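Local coordinates for protein Ral guanine nucleotide dissociation stimulator-like 2 (Mus musculus, PDB 4JGW) that probably acts as a guanine nucleotide exchange factor of the RalGDS family, its REM and CDC25-homology domains being held in this chain, at residues A[204-209]-A[445-450]; A[196-201]-A[292-297]; A[77-82]-A[414-419]; A[24-29]-A[49-54]; A[219-224]-A[244-249]. One frame throughout, in Å; residues are numbered along the deposited sequence.

Contact 1: residues A[204-209]-A[445-450]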
# COMPACT_ATOMS: atom_id res chain seq x y z
N ASP A 204 1.76 24.48 -11.47
CA ASP A 204 0.54 23.74 -11.17
C ASP A 204 0.29 22.62 -12.18
O ASP A 204 -0.16 21.54 -11.80
CB ASP A 204 -0.68 24.68 -11.07
CG ASP A 204 -0.84 25.57 -12.30
OD1 ASP A 204 0.15 26.21 -12.72
OD2 ASP A 204 -1.97 25.64 -12.83
N HIS A 205 0.62 22.87 -13.45
CA HIS A 205 0.50 21.85 -14.49
C HIS A 205 1.48 20.70 -14.28
O HIS A 205 1.12 19.53 -14.47
CB HIS A 205 0.72 22.45 -15.89
CG HIS A 205 -0.38 23.37 -16.33
ND1 HIS A 205 -0.20 24.33 -17.30
CD2 HIS A 205 -1.68 23.47 -15.95
CE1 HIS A 205 -1.33 24.99 -17.49
NE2 HIS A 205 -2.24 24.48 -16.69
N LEU A 206 2.70 21.03 -13.88
CA LEU A 206 3.72 20.04 -13.57
C LEU A 206 3.27 19.15 -12.41
O LEU A 206 3.36 17.93 -12.50
CB LEU A 206 5.06 20.71 -13.25
CG LEU A 206 5.79 21.38 -14.43
CD1 LEU A 206 6.69 22.51 -13.94
CD2 LEU A 206 6.58 20.36 -15.25
N ALA A 207 2.77 19.78 -11.35
CA ALA A 207 2.25 19.06 -10.19
C ALA A 207 1.10 18.12 -10.58
O ALA A 207 1.11 16.95 -10.21
CB ALA A 207 1.80 20.04 -9.12
N GLU A 208 0.14 18.65 -11.34
CA GLU A 208 -0.99 17.86 -11.85
C GLU A 208 -0.52 16.64 -12.64
O GLU A 208 -1.11 15.56 -12.54
CB GLU A 208 -1.89 18.72 -12.73
CG GLU A 208 -2.78 19.68 -11.96
CD GLU A 208 -3.41 20.76 -12.84
OE1 GLU A 208 -3.31 20.67 -14.09
OE2 GLU A 208 -4.01 21.70 -12.28
N GLN A 209 0.55 16.82 -13.40
CA GLN A 209 1.08 15.78 -14.26
C GLN A 209 1.88 14.75 -13.47
O GLN A 209 1.82 13.55 -13.76
CB GLN A 209 1.93 16.41 -15.36
CG GLN A 209 1.65 15.91 -16.77
CD GLN A 209 0.16 15.83 -17.12
OE1 GLN A 209 -0.25 14.91 -17.81
NE2 GLN A 209 -0.64 16.78 -16.65
N SER A 445 0.25 15.93 -22.95
CA SER A 445 1.18 15.18 -23.80
C SER A 445 2.62 15.68 -23.77
O SER A 445 3.56 14.89 -23.78
CB SER A 445 0.67 15.11 -25.25
OG SER A 445 0.69 16.39 -25.86
N ASP A 446 2.80 17.00 -23.73
CA ASP A 446 4.14 17.60 -23.80
C ASP A 446 4.92 17.58 -22.49
O ASP A 446 6.14 17.43 -22.51
CB ASP A 446 4.09 19.00 -24.41
CG ASP A 446 3.86 18.98 -25.91
OD1 ASP A 446 2.69 18.82 -26.34
OD2 ASP A 446 4.84 19.11 -26.67
N ILE A 447 4.23 17.73 -21.36
CA ILE A 447 4.88 17.56 -20.05
C ILE A 447 5.28 16.10 -19.85
O ILE A 447 6.38 15.81 -19.37
CB ILE A 447 4.00 18.05 -18.87
CG1 ILE A 447 3.67 19.54 -19.02
CG2 ILE A 447 4.71 17.80 -17.52
CD1 ILE A 447 2.66 20.06 -18.02
N GLN A 448 4.39 15.19 -20.25
CA GLN A 448 4.65 13.75 -20.18
C GLN A 448 5.85 13.35 -21.03
O GLN A 448 6.69 12.56 -20.58
CB GLN A 448 3.41 12.94 -20.58
CG GLN A 448 2.26 12.98 -19.56
CD GLN A 448 2.59 12.28 -18.24
OE1 GLN A 448 3.44 11.39 -18.18
NE2 GLN A 448 1.91 12.69 -17.18
N GLN A 449 5.94 13.90 -22.24
CA GLN A 449 7.06 13.63 -23.15
C GLN A 449 8.39 14.13 -22.57
O GLN A 449 9.42 13.46 -22.71
CB GLN A 449 6.81 14.24 -24.53
CG GLN A 449 7.81 13.80 -25.60
CD GLN A 449 7.42 14.22 -27.01
OE1 GLN A 449 6.94 15.34 -27.23
NE2 GLN A 449 7.62 13.33 -27.97
N TRP A 450 8.35 15.29 -21.91
CA TRP A 450 9.53 15.84 -21.24
C TRP A 450 9.98 14.95 -20.07
O TRP A 450 11.17 14.67 -19.92
CB TRP A 450 9.27 17.27 -20.76
CG TRP A 450 10.34 17.81 -19.86
CD1 TRP A 450 11.58 18.25 -20.23
CD2 TRP A 450 10.27 17.97 -18.43
NE1 TRP A 450 12.29 18.67 -19.13
CE2 TRP A 450 11.51 18.51 -18.01
CE3 TRP A 450 9.29 17.71 -17.47
CZ2 TRP A 450 11.79 18.79 -16.67
CZ3 TRP A 450 9.56 17.99 -16.14
CH2 TRP A 450 10.81 18.53 -15.75
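Apolar contacts dominate where helix 204-209 meets helix 445-450, and Ile447 is at their centre. Its CG1 lies beside the backbone N, anti to the carbonyl carbon, which leaves the CG2 methyl anti to the N; CG2 touches Gln209 CG at 3.7 Å and Leu206 CD2 at 3.9 Å. The other branch runs out toward the preceding turn, where CD1 rests 3.7 Å from His205 CB; the imidazole itself leads off from the interface. Leu206 lies across both Ile447 and Trp450 at about a right angle, and its one CD2 methyl touches both, reaching Trp450 CZ3 at 3.9 Å.

The polar part is a single side-chain bond between amides. Gln448 NE2 donates to Gln209 OE1 over 3.2 Å, with an almost straight N-H...O angle of 171°. The acceptor lies in the amide plane of Gln448, but the two amide planes are turned 70° from each other, and the donor comes in from beside the C=O bond, somewhat tilted out of the carbonyl plane. Both glutamine chains bend at chi2. Gln209 OE1 takes a second bond from Asn444 N, just ahead of the helix, so the oxygen of this buried glutamine has two donors.

The backbone axes approach to 10.2 Å and cross at -71°, within the Ras-GEF (CDC25-homology) catalytic region. Leu206 continues onto Val297 of helix 284-303, Phe201 of the preceding loop packs on both Leu206 and Ile447, and Trp450 NE1 is bonded to Asp194 O, joining helix 445-453 to that loop as well as to helix 203-219.

Contact 2: residues A[196-201]-A[292-297]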
# COMPACT_ATOMS: atom_id res chain seq x y z
N THR A 196 16.50 21.31 -17.36
CA THR A 196 16.19 22.70 -16.99
C THR A 196 14.91 23.24 -17.66
O THR A 196 14.47 24.35 -17.36
CB THR A 196 17.38 23.67 -17.29
OG1 THR A 196 17.52 23.87 -18.70
CG2 THR A 196 18.69 23.12 -16.71
N ASP A 197 14.31 22.44 -18.54
CA ASP A 197 13.05 22.80 -19.20
C ASP A 197 11.83 22.74 -18.28
O ASP A 197 10.71 23.03 -18.71
CB ASP A 197 12.81 21.94 -20.44
CG ASP A 197 13.47 22.50 -21.69
OD1 ASP A 197 13.96 23.65 -21.66
OD2 ASP A 197 13.49 21.78 -22.72
N VAL A 198 12.05 22.37 -17.02
CA VAL A 198 11.02 22.45 -15.99
C VAL A 198 10.46 23.88 -15.91
O VAL A 198 9.29 24.08 -15.57
CB VAL A 198 11.54 21.96 -14.60
CG1 VAL A 198 12.67 22.85 -14.08
CG2 VAL A 198 10.41 21.87 -13.58
N LEU A 199 11.30 24.85 -16.26
CA LEU A 199 10.95 26.27 -16.27
C LEU A 199 9.93 26.63 -17.35
O LEU A 199 9.21 27.61 -17.22
CB LEU A 199 12.21 27.12 -16.46
CG LEU A 199 13.30 27.10 -15.38
CD1 LEU A 199 14.56 27.79 -15.88
CD2 LEU A 199 12.82 27.75 -14.07
N VAL A 200 9.89 25.83 -18.42
CA VAL A 200 9.03 26.08 -19.59
C VAL A 200 7.54 25.80 -19.33
O VAL A 200 6.67 26.36 -20.00
CB VAL A 200 9.55 25.28 -20.82
CG1 VAL A 200 8.51 25.19 -21.93
CG2 VAL A 200 10.84 25.90 -21.35
N PHE A 201 7.25 24.95 -18.35
CA PHE A 201 5.87 24.61 -18.00
C PHE A 201 5.43 25.33 -16.73
O PHE A 201 6.26 25.69 -15.90
CB PHE A 201 5.71 23.10 -17.82
CG PHE A 201 6.25 22.29 -18.97
CD1 PHE A 201 7.45 21.60 -18.85
CD2 PHE A 201 5.55 22.22 -20.18
CE1 PHE A 201 7.95 20.84 -19.91
CE2 PHE A 201 6.04 21.47 -21.24
CZ PHE A 201 7.24 20.78 -21.11
N GLU A 292 13.64 27.73 -6.98
CA GLU A 292 12.35 28.38 -6.77
C GLU A 292 11.23 27.67 -7.52
O GLU A 292 10.12 27.52 -7.00
CB GLU A 292 12.41 29.86 -7.19
CG GLU A 292 13.20 30.76 -6.24
CD GLU A 292 13.74 32.03 -6.90
OE1 GLU A 292 13.31 32.35 -8.03
OE2 GLU A 292 14.59 32.70 -6.28
N LYS A 293 11.53 27.23 -8.74
CA LYS A 293 10.56 26.51 -9.57
C LYS A 293 10.13 25.19 -8.95
O LYS A 293 8.93 24.90 -8.87
CB LYS A 293 11.13 26.27 -10.98
CG LYS A 293 10.14 25.66 -11.96
CD LYS A 293 9.00 26.62 -12.27
CE LYS A 293 8.05 26.03 -13.28
NZ LYS A 293 7.34 27.10 -14.03
N TRP A 294 11.10 24.39 -8.51
CA TRP A 294 10.83 23.10 -7.89
C TRP A 294 10.14 23.22 -6.53
O TRP A 294 9.29 22.39 -6.19
CB TRP A 294 12.11 22.27 -7.76
CG TRP A 294 12.54 21.63 -9.05
CD1 TRP A 294 13.64 21.94 -9.78
CD2 TRP A 294 11.86 20.59 -9.76
NE1 TRP A 294 13.70 21.16 -10.91
CE2 TRP A 294 12.62 20.31 -10.92
CE3 TRP A 294 10.69 19.86 -9.54
CZ2 TRP A 294 12.25 19.33 -11.85
CZ3 TRP A 294 10.32 18.88 -10.46
CH2 TRP A 294 11.10 18.63 -11.60
N ILE A 295 10.50 24.26 -5.78
CA ILE A 295 9.83 24.59 -4.52
C ILE A 295 8.34 24.82 -4.76
O ILE A 295 7.49 24.30 -4.03
CB ILE A 295 10.48 25.83 -3.82
CG1 ILE A 295 11.83 25.46 -3.21
CG2 ILE A 295 9.56 26.39 -2.74
CD1 ILE A 295 12.71 26.65 -2.85
N ARG A 296 8.04 25.60 -5.80
CA ARG A 296 6.66 25.91 -6.17
C ARG A 296 5.92 24.68 -6.69
O ARG A 296 4.73 24.52 -6.41
CB ARG A 296 6.63 27.05 -7.20
CG ARG A 296 5.25 27.42 -7.73
CD ARG A 296 4.30 27.92 -6.64
NE ARG A 296 4.76 29.15 -6.01
CZ ARG A 296 4.62 30.37 -6.53
NH1 ARG A 296 4.03 30.53 -7.71
NH2 ARG A 296 5.08 31.42 -5.87
N VAL A 297 6.62 23.83 -7.43
CA VAL A 297 6.05 22.56 -7.89
C VAL A 297 5.69 21.67 -6.70
O VAL A 297 4.62 21.04 -6.69
CB VAL A 297 7.01 21.82 -8.86
CG1 VAL A 297 6.54 20.38 -9.11
CG2 VAL A 297 7.11 22.57 -10.18
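Val198 lies over one face of the Trp294 indole, its CG2 methyl 3.6 Å above the ring plane and offset toward the rim. This CH-pi contact is made to the six-membered ring, with CG2 3.8 Å from the ring centroid and 21° off the normal; the nearest ring atom is CZ2. The other methyl, CG1, stands between the backbone N and the carbonyl carbon (chi1 63°) and approaches NE1 of the pyrrole part at 3.7 Å. That indole nitrogen is hydrogen-bonded to Ser263 OG, which fixes the edge of the ring while valine covers its face.

The contact joins the loop leading into helix 203-219, a short 3-10 turn at this point, to helix 284-303 of the mainly helical CDC25-homology domain. Leu206 and Trp450 also pack on Val198, so the turn fits between three helices.

Lys293 takes a different course. Its CG is anti to the backbone N, a bend at chi2 turns CD aside, and the outer chain passes the loop carbonyls. Leu199 CD2 crosses it obliquely near the root, 3.8 Å from Lys293 CB. Farther out, Lys293 CE passes 3.3 Å from Val198 O, and NZ donates to Phe201 O over 2.6 Å, lying in the carbonyl plane with a C=O...N angle of 159°.

Contact 3: residues A[77-82]-A[414-419]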
# COMPACT_ATOMS: atom_id res chain seq x y z
N PRO A 77 -11.21 -10.80 6.06
CA PRO A 77 -10.44 -9.91 5.19
C PRO A 77 -8.95 -9.85 5.54
O PRO A 77 -8.11 -9.74 4.64
CB PRO A 77 -11.11 -8.55 5.39
CG PRO A 77 -11.78 -8.64 6.72
CD PRO A 77 -12.23 -10.06 6.82
N ALA A 78 -8.63 -9.93 6.83
CA ALA A 78 -7.24 -9.93 7.29
C ALA A 78 -6.47 -11.15 6.79
O ALA A 78 -5.34 -11.01 6.31
CB ALA A 78 -7.16 -9.84 8.81
N LEU A 79 -7.07 -12.33 6.91
CA LEU A 79 -6.42 -13.57 6.46
C LEU A 79 -6.21 -13.53 4.94
O LEU A 79 -5.12 -13.82 4.46
CB LEU A 79 -7.25 -14.81 6.83
CG LEU A 79 -6.57 -16.15 7.17
CD1 LEU A 79 -7.58 -17.29 7.08
CD2 LEU A 79 -5.34 -16.49 6.33
N LEU A 80 -7.26 -13.16 4.21
CA LEU A 80 -7.21 -13.09 2.75
C LEU A 80 -6.19 -12.08 2.24
O LEU A 80 -5.56 -12.30 1.21
CB LEU A 80 -8.59 -12.80 2.16
CG LEU A 80 -9.69 -13.87 2.29
CD1 LEU A 80 -10.99 -13.37 1.68
CD2 LEU A 80 -9.27 -15.21 1.67
N ALA A 81 -6.02 -10.99 2.98
CA ALA A 81 -5.09 -9.92 2.59
C ALA A 81 -3.63 -10.22 2.94
O ALA A 81 -2.73 -9.81 2.21
CB ALA A 81 -5.52 -8.59 3.19
N THR A 82 -3.41 -10.93 4.05
CA THR A 82 -2.06 -11.15 4.57
C THR A 82 -1.49 -12.55 4.34
O THR A 82 -0.32 -12.80 4.66
CB THR A 82 -1.96 -10.83 6.08
OG1 THR A 82 -2.80 -11.73 6.82
CG2 THR A 82 -2.37 -9.39 6.38
N ILE A 414 0.31 -19.96 14.23
CA ILE A 414 0.46 -18.68 13.55
C ILE A 414 -0.09 -17.57 14.46
O ILE A 414 -1.24 -17.63 14.88
CB ILE A 414 -0.24 -18.68 12.17
CG1 ILE A 414 0.51 -19.60 11.20
CG2 ILE A 414 -0.33 -17.26 11.59
CD1 ILE A 414 -0.32 -20.12 10.05
N ASN A 415 0.76 -16.59 14.77
CA ASN A 415 0.35 -15.45 15.58
C ASN A 415 -0.52 -14.50 14.76
O ASN A 415 -0.01 -13.60 14.09
CB ASN A 415 1.59 -14.73 16.15
CG ASN A 415 1.23 -13.46 16.92
OD1 ASN A 415 0.14 -13.33 17.47
ND2 ASN A 415 2.17 -12.51 16.95
N PHE A 416 -1.83 -14.70 14.82
CA PHE A 416 -2.75 -13.95 13.97
C PHE A 416 -2.91 -12.48 14.39
O PHE A 416 -3.27 -11.64 13.57
CB PHE A 416 -4.12 -14.63 13.85
CG PHE A 416 -4.88 -14.25 12.61
CD1 PHE A 416 -4.61 -14.87 11.40
CD2 PHE A 416 -5.85 -13.25 12.66
CE1 PHE A 416 -5.31 -14.51 10.24
CE2 PHE A 416 -6.55 -12.89 11.51
CZ PHE A 416 -6.28 -13.52 10.30
N ASP A 417 -2.63 -12.19 15.66
CA ASP A 417 -2.59 -10.81 16.15
C ASP A 417 -1.73 -9.93 15.25
O ASP A 417 -2.13 -8.81 14.91
CB ASP A 417 -2.06 -10.76 17.59
CG ASP A 417 -3.08 -11.22 18.62
OD1 ASP A 417 -4.23 -11.54 18.24
OD2 ASP A 417 -2.73 -11.28 19.81
N LYS A 418 -0.57 -10.44 14.87
CA LYS A 418 0.33 -9.76 13.94
C LYS A 418 -0.39 -9.40 12.64
O LYS A 418 -0.23 -8.29 12.12
CB LYS A 418 1.56 -10.64 13.64
CG LYS A 418 2.54 -10.03 12.65
CD LYS A 418 3.84 -10.83 12.57
CE LYS A 418 4.84 -10.13 11.66
NZ LYS A 418 6.22 -10.67 11.80
N ARG A 419 -1.18 -10.34 12.13
CA ARG A 419 -1.88 -10.17 10.85
C ARG A 419 -3.01 -9.15 10.92
O ARG A 419 -3.31 -8.48 9.93
CB ARG A 419 -2.39 -11.52 10.32
CG ARG A 419 -1.33 -12.61 10.23
CD ARG A 419 -0.12 -12.17 9.42
NE ARG A 419 1.04 -13.03 9.65
CZ ARG A 419 2.28 -12.75 9.24
NH1 ARG A 419 2.54 -11.62 8.59
NH2 ARG A 419 3.26 -13.60 9.50
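Phe416 has CG anti to its backbone N (chi1 -156°), and chi1 of -53° sets Arg419 CG beside its own backbone N; both side chains meet helix 77-82. The phenyl ring enters with its far end leading. Its CE1 touches Leu79 CG at 3.7 Å, the leucine side chain crossing it at about a right angle, and CZ lies 3.7 Å from Leu79 N, which sits at the ring edge near the plane. Ala78 CB meets CZ and CE2 on an oblique line, at 4.1 Å from CZ. Over one face, centred on the ring, is Arg419 CB, one helical turn on from the phenylalanine.

Thr82 rests against the aliphatic part of Arg419, its OG1 3.5 Å from Arg419 CB. That hydroxyl is turned back into its own helix, donating to Ala78 O over 2.7 Å from above the carbonyl plane, while Thr82 N reaches the same oxygen from the opposite face. The guanidinium leads off to salt bridges with Glu422 and Asp407, leaving the methylenes for the threonine.

All five touching residues are buried. Helix 75-82 belongs to the N-terminal REM domain and strand 414-415 with helix 416-436 to the CDC25-homology domain, which makes this part of the interdomain packing. Phe75 meets the Phe416 ring, Leu51 of strand 46-54 packs on it too, and Phe423 of helix 416-436 extends the cover over Ala78.

Contact 4: residues A[24-29]-A[49-54]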
# COMPACT_ATOMS: atom_id res chain seq x y z
N ALA A 24 -6.25 -24.14 17.92
CA ALA A 24 -6.46 -22.69 17.90
C ALA A 24 -6.80 -22.13 19.28
O ALA A 24 -7.35 -22.84 20.13
CB ALA A 24 -7.53 -22.31 16.89
N THR A 25 -6.48 -20.86 19.49
CA THR A 25 -6.83 -20.14 20.71
C THR A 25 -7.74 -18.95 20.38
O THR A 25 -7.43 -18.14 19.50
CB THR A 25 -5.56 -19.66 21.46
OG1 THR A 25 -4.76 -20.79 21.81
CG2 THR A 25 -5.92 -18.90 22.73
N PHE A 26 -8.86 -18.86 21.09
CA PHE A 26 -9.85 -17.81 20.87
C PHE A 26 -9.97 -16.92 22.10
O PHE A 26 -9.70 -17.35 23.22
CB PHE A 26 -11.21 -18.43 20.54
CG PHE A 26 -11.24 -19.19 19.25
CD1 PHE A 26 -10.89 -20.54 19.21
CD2 PHE A 26 -11.64 -18.57 18.07
CE1 PHE A 26 -10.93 -21.25 18.01
CE2 PHE A 26 -11.68 -19.27 16.87
CZ PHE A 26 -11.32 -20.61 16.84
N THR A 27 -10.38 -15.67 21.88
CA THR A 27 -10.74 -14.77 22.96
C THR A 27 -12.21 -14.38 22.84
O THR A 27 -12.63 -13.80 21.83
CB THR A 27 -9.85 -13.50 22.98
OG1 THR A 27 -8.48 -13.89 23.17
CG2 THR A 27 -10.25 -12.57 24.11
N VAL A 28 -12.98 -14.72 23.86
CA VAL A 28 -14.39 -14.33 23.92
C VAL A 28 -14.53 -13.06 24.74
O VAL A 28 -13.96 -12.94 25.83
CB VAL A 28 -15.29 -15.45 24.50
CG1 VAL A 28 -16.76 -15.09 24.37
CG2 VAL A 28 -15.02 -16.78 23.82
N THR A 29 -15.27 -12.10 24.19
CA THR A 29 -15.58 -10.86 24.88
C THR A 29 -17.10 -10.71 24.94
O THR A 29 -17.78 -10.89 23.94
CB THR A 29 -14.96 -9.64 24.16
OG1 THR A 29 -13.57 -9.88 23.94
CG2 THR A 29 -15.13 -8.37 24.99
N ARG A 49 -16.11 -13.58 19.39
CA ARG A 49 -15.18 -14.68 19.62
C ARG A 49 -14.13 -14.66 18.50
O ARG A 49 -14.39 -15.14 17.39
CB ARG A 49 -15.93 -16.02 19.69
CG ARG A 49 -15.03 -17.21 19.99
CD ARG A 49 -15.81 -18.52 20.10
NE ARG A 49 -14.90 -19.63 20.39
CZ ARG A 49 -15.27 -20.83 20.85
NH1 ARG A 49 -16.55 -21.09 21.10
NH2 ARG A 49 -14.35 -21.76 21.08
N ARG A 50 -12.97 -14.11 18.81
CA ARG A 50 -11.95 -13.85 17.79
C ARG A 50 -10.74 -14.77 17.92
O ARG A 50 -10.17 -14.91 19.01
CB ARG A 50 -11.51 -12.39 17.83
CG ARG A 50 -12.64 -11.39 17.71
CD ARG A 50 -12.13 -10.01 17.38
NE ARG A 50 -13.20 -9.02 17.35
CZ ARG A 50 -13.53 -8.22 18.37
NH1 ARG A 50 -12.86 -8.29 19.52
NH2 ARG A 50 -14.53 -7.36 18.23
N LEU A 51 -10.34 -15.37 16.80
CA LEU A 51 -9.16 -16.23 16.76
C LEU A 51 -7.90 -15.40 17.00
O LEU A 51 -7.69 -14.37 16.36
CB LEU A 51 -9.07 -16.99 15.43
CG LEU A 51 -8.03 -18.12 15.32
CD1 LEU A 51 -8.47 -19.20 14.33
CD2 LEU A 51 -6.65 -17.60 14.96
N ARG A 52 -7.08 -15.86 17.94
CA ARG A 52 -5.84 -15.17 18.32
C ARG A 52 -4.62 -15.84 17.69
O ARG A 52 -3.71 -15.16 17.21
CB ARG A 52 -5.69 -15.15 19.84
CG ARG A 52 -6.57 -14.14 20.54
CD ARG A 52 -5.90 -12.77 20.59
NE ARG A 52 -6.37 -11.97 21.71
CZ ARG A 52 -5.90 -12.07 22.96
NH1 ARG A 52 -4.94 -12.93 23.25
NH2 ARG A 52 -6.40 -11.29 23.91
N ALA A 53 -4.60 -17.17 17.72
CA ALA A 53 -3.52 -17.96 17.15
C ALA A 53 -4.03 -19.36 16.84
O ALA A 53 -4.95 -19.86 17.49
CB ALA A 53 -2.35 -18.03 18.11
N GLY A 54 -3.43 -19.99 15.83
CA GLY A 54 -3.80 -21.35 15.46
C GLY A 54 -3.02 -21.87 14.28
O GLY A 54 -2.32 -21.12 13.60
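Thr25 and Arg52 open the ladder of backbone bonds between antiparallel strands 24-29 and 49-52. Arg52 N donates to Thr25 O at 2.8 Å and Thr25 N to Ala53 O at 2.7 Å, while Ala53 N makes a weak, longer bond to the same Thr25 O. Arg52 and Ala53 thus both face Thr25, a classic beta bulge that shifts the register by one. Past it, Thr27 and Arg50 form a regular hydrogen-bonded pair, Thr27 N to Arg50 O at 3.0 Å and Arg50 N to Thr27 O at 3.1 Å. The strands are neighbours in the four-stranded N-terminal sheet, whose edge strand 414-415 comes from the CDC25-homology domain.

On the face bearing Phe26, the extended Arg49 chain (CG anti to the backbone N, chi1 -177°) passes Val28 CG2 and brings its guanidinium over the phenyl ring. CZ stands 5.0 Å from the centroid, 24° off the normal, with the two planes at 89°: a cation-pi contact made by the guanidinium edge. Leu51 CB packs at 3.8 Å from Phe26 CE2. On the opposite face Thr27 OG1, bonded to Asp18, lies over the centre of the Arg52 guanidinium, 3.2 Å from CZ, in packing and not a hydrogen bond.

Arg49 also forms salt bridges with Glu19 and Glu21 of strand 11-21. Its charge is shared between two carboxylates and an aromatic face, which probably keeps the guanidinium ionised.

Contact 5: residues A[219-224]-A[244-249]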
# COMPACT_ATOMS: atom_id res chain seq x y z
N LEU A 219 -2.98 3.54 -7.31
CA LEU A 219 -4.20 2.77 -7.54
C LEU A 219 -3.91 1.33 -7.96
O LEU A 219 -4.69 0.42 -7.65
CB LEU A 219 -5.10 3.44 -8.58
CG LEU A 219 -5.87 4.69 -8.14
CD1 LEU A 219 -6.70 5.24 -9.30
CD2 LEU A 219 -6.75 4.37 -6.95
N ASN A 220 -2.79 1.13 -8.65
CA ASN A 220 -2.35 -0.20 -9.06
C ASN A 220 -1.57 -0.94 -7.97
O ASN A 220 -1.16 -2.09 -8.16
CB ASN A 220 -1.52 -0.12 -10.35
CG ASN A 220 -2.36 0.22 -11.57
OD1 ASN A 220 -3.43 -0.35 -11.79
ND2 ASN A 220 -1.87 1.14 -12.39
N LEU A 221 -1.38 -0.28 -6.83
CA LEU A 221 -0.65 -0.87 -5.71
C LEU A 221 -1.44 -2.01 -5.07
O LEU A 221 -2.61 -1.86 -4.71
CB LEU A 221 -0.32 0.19 -4.65
CG LEU A 221 0.46 -0.25 -3.41
CD1 LEU A 221 1.94 -0.45 -3.72
CD2 LEU A 221 0.30 0.75 -2.29
N ILE A 222 -0.78 -3.16 -4.94
CA ILE A 222 -1.30 -4.28 -4.19
C ILE A 222 -0.78 -4.15 -2.75
O ILE A 222 0.41 -4.35 -2.51
CB ILE A 222 -0.91 -5.64 -4.82
CG1 ILE A 222 -1.38 -5.68 -6.29
CG2 ILE A 222 -1.49 -6.80 -4.02
CD1 ILE A 222 -0.81 -6.83 -7.11
N PRO A 223 -1.66 -3.77 -1.81
CA PRO A 223 -1.26 -3.44 -0.43
C PRO A 223 -0.49 -4.55 0.29
O PRO A 223 0.39 -4.25 1.09
CB PRO A 223 -2.60 -3.17 0.27
CG PRO A 223 -3.51 -2.73 -0.84
CD PRO A 223 -3.11 -3.58 -2.01
N SER A 224 -0.81 -5.81 0.00
CA SER A 224 -0.12 -6.95 0.62
C SER A 224 1.37 -7.01 0.27
O SER A 224 2.17 -7.56 1.02
CB SER A 224 -0.80 -8.26 0.25
OG SER A 224 -0.74 -8.51 -1.15
N PRO A 244 6.15 -6.05 -7.55
CA PRO A 244 6.33 -5.10 -8.65
C PRO A 244 5.56 -3.79 -8.47
O PRO A 244 6.06 -2.74 -8.87
CB PRO A 244 5.80 -5.86 -9.88
CG PRO A 244 5.57 -7.28 -9.42
CD PRO A 244 5.30 -7.19 -7.96
N SER A 245 4.37 -3.86 -7.87
CA SER A 245 3.52 -2.68 -7.70
C SER A 245 4.09 -1.68 -6.69
O SER A 245 3.85 -0.48 -6.79
CB SER A 245 2.09 -3.08 -7.32
OG SER A 245 2.02 -3.53 -5.98
N VAL A 246 4.84 -2.19 -5.71
CA VAL A 246 5.57 -1.34 -4.77
C VAL A 246 6.81 -0.75 -5.45
O VAL A 246 7.07 0.45 -5.35
CB VAL A 246 5.98 -2.10 -3.48
CG1 VAL A 246 6.74 -1.19 -2.52
CG2 VAL A 246 4.76 -2.68 -2.78
N ARG A 247 7.55 -1.61 -6.15
CA ARG A 247 8.76 -1.22 -6.88
C ARG A 247 8.48 -0.10 -7.88
O ARG A 247 9.25 0.86 -7.96
CB ARG A 247 9.38 -2.43 -7.59
N ALA A 248 7.38 -0.22 -8.63
CA ALA A 248 6.99 0.77 -9.63
C ALA A 248 6.66 2.14 -9.02
O ALA A 248 6.91 3.17 -9.64
CB ALA A 248 5.83 0.26 -10.47
N THR A 249 6.09 2.13 -7.82
CA THR A 249 5.81 3.35 -7.07
C THR A 249 7.11 4.02 -6.60
O THR A 249 7.24 5.25 -6.66
CB THR A 249 4.89 3.07 -5.85
OG1 THR A 249 3.62 2.58 -6.31
CG2 THR A 249 4.66 4.32 -5.02
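A helix start pinned to a preceding loop makes up this contact of the CDC25-homology domain: residues 219-224, where the chain leaves helix 203-219, lie against the first turn of helix 244-264. The two helices follow each other in the sequence, and residues 220-222 lie against the start of the second one.

Ser245 is the polar centre. Its OG, set between the backbone N and the carbonyl carbon (chi1 74°), accepts a nearly straight bond from Ile222 N at 3.0 Å, with an N-H...O angle of 170°. The same hydroxyl is hydrogen-bonded to Gln225 OE1, so it is held from two points of the loop. The other end of the same peptide, Leu221 O, is bonded to Gln433 NE2 of helix 416-436, and Pro223 packs on that helix too.

Apolar contact comes from Leu221, whose CG is anti to the backbone N (chi1 -179°). Its CD1 methyl approaches the helix, 3.7 Å from Val246 CG2, the two side chains crossing at a slant. Thr249 OG1 donates to Ser245 O within the helix over 3.1 Å, and Leu221 CD1 also sits 3.6 Å from that carbonyl oxygen.

In the fold
The five contacts trace the elongated molecule from its N-terminal sheet to the far end of the catalytic domain; distances here run between centres. Contacts 4 and 3, 13 Å apart, touch through neighbouring strands 46-54 and 414-415, so a CDC25-homology strand completes the N-terminal sheet. Contact 5, about 20 Å from contact 3, touches it where Ala81 meets Ser224. Contacts 1 and 2, 11 Å apart, share the packing of Leu206, Phe201 and Trp450 and lie about 52 and 56 Å from contact 4. Along the chain contact 4 closes first; contact 3 then spans residues 77 to 419, fastening the REM region to the catalytic one. Contact 5 falls within that span, and the segments of contacts 1 and 2 alternate.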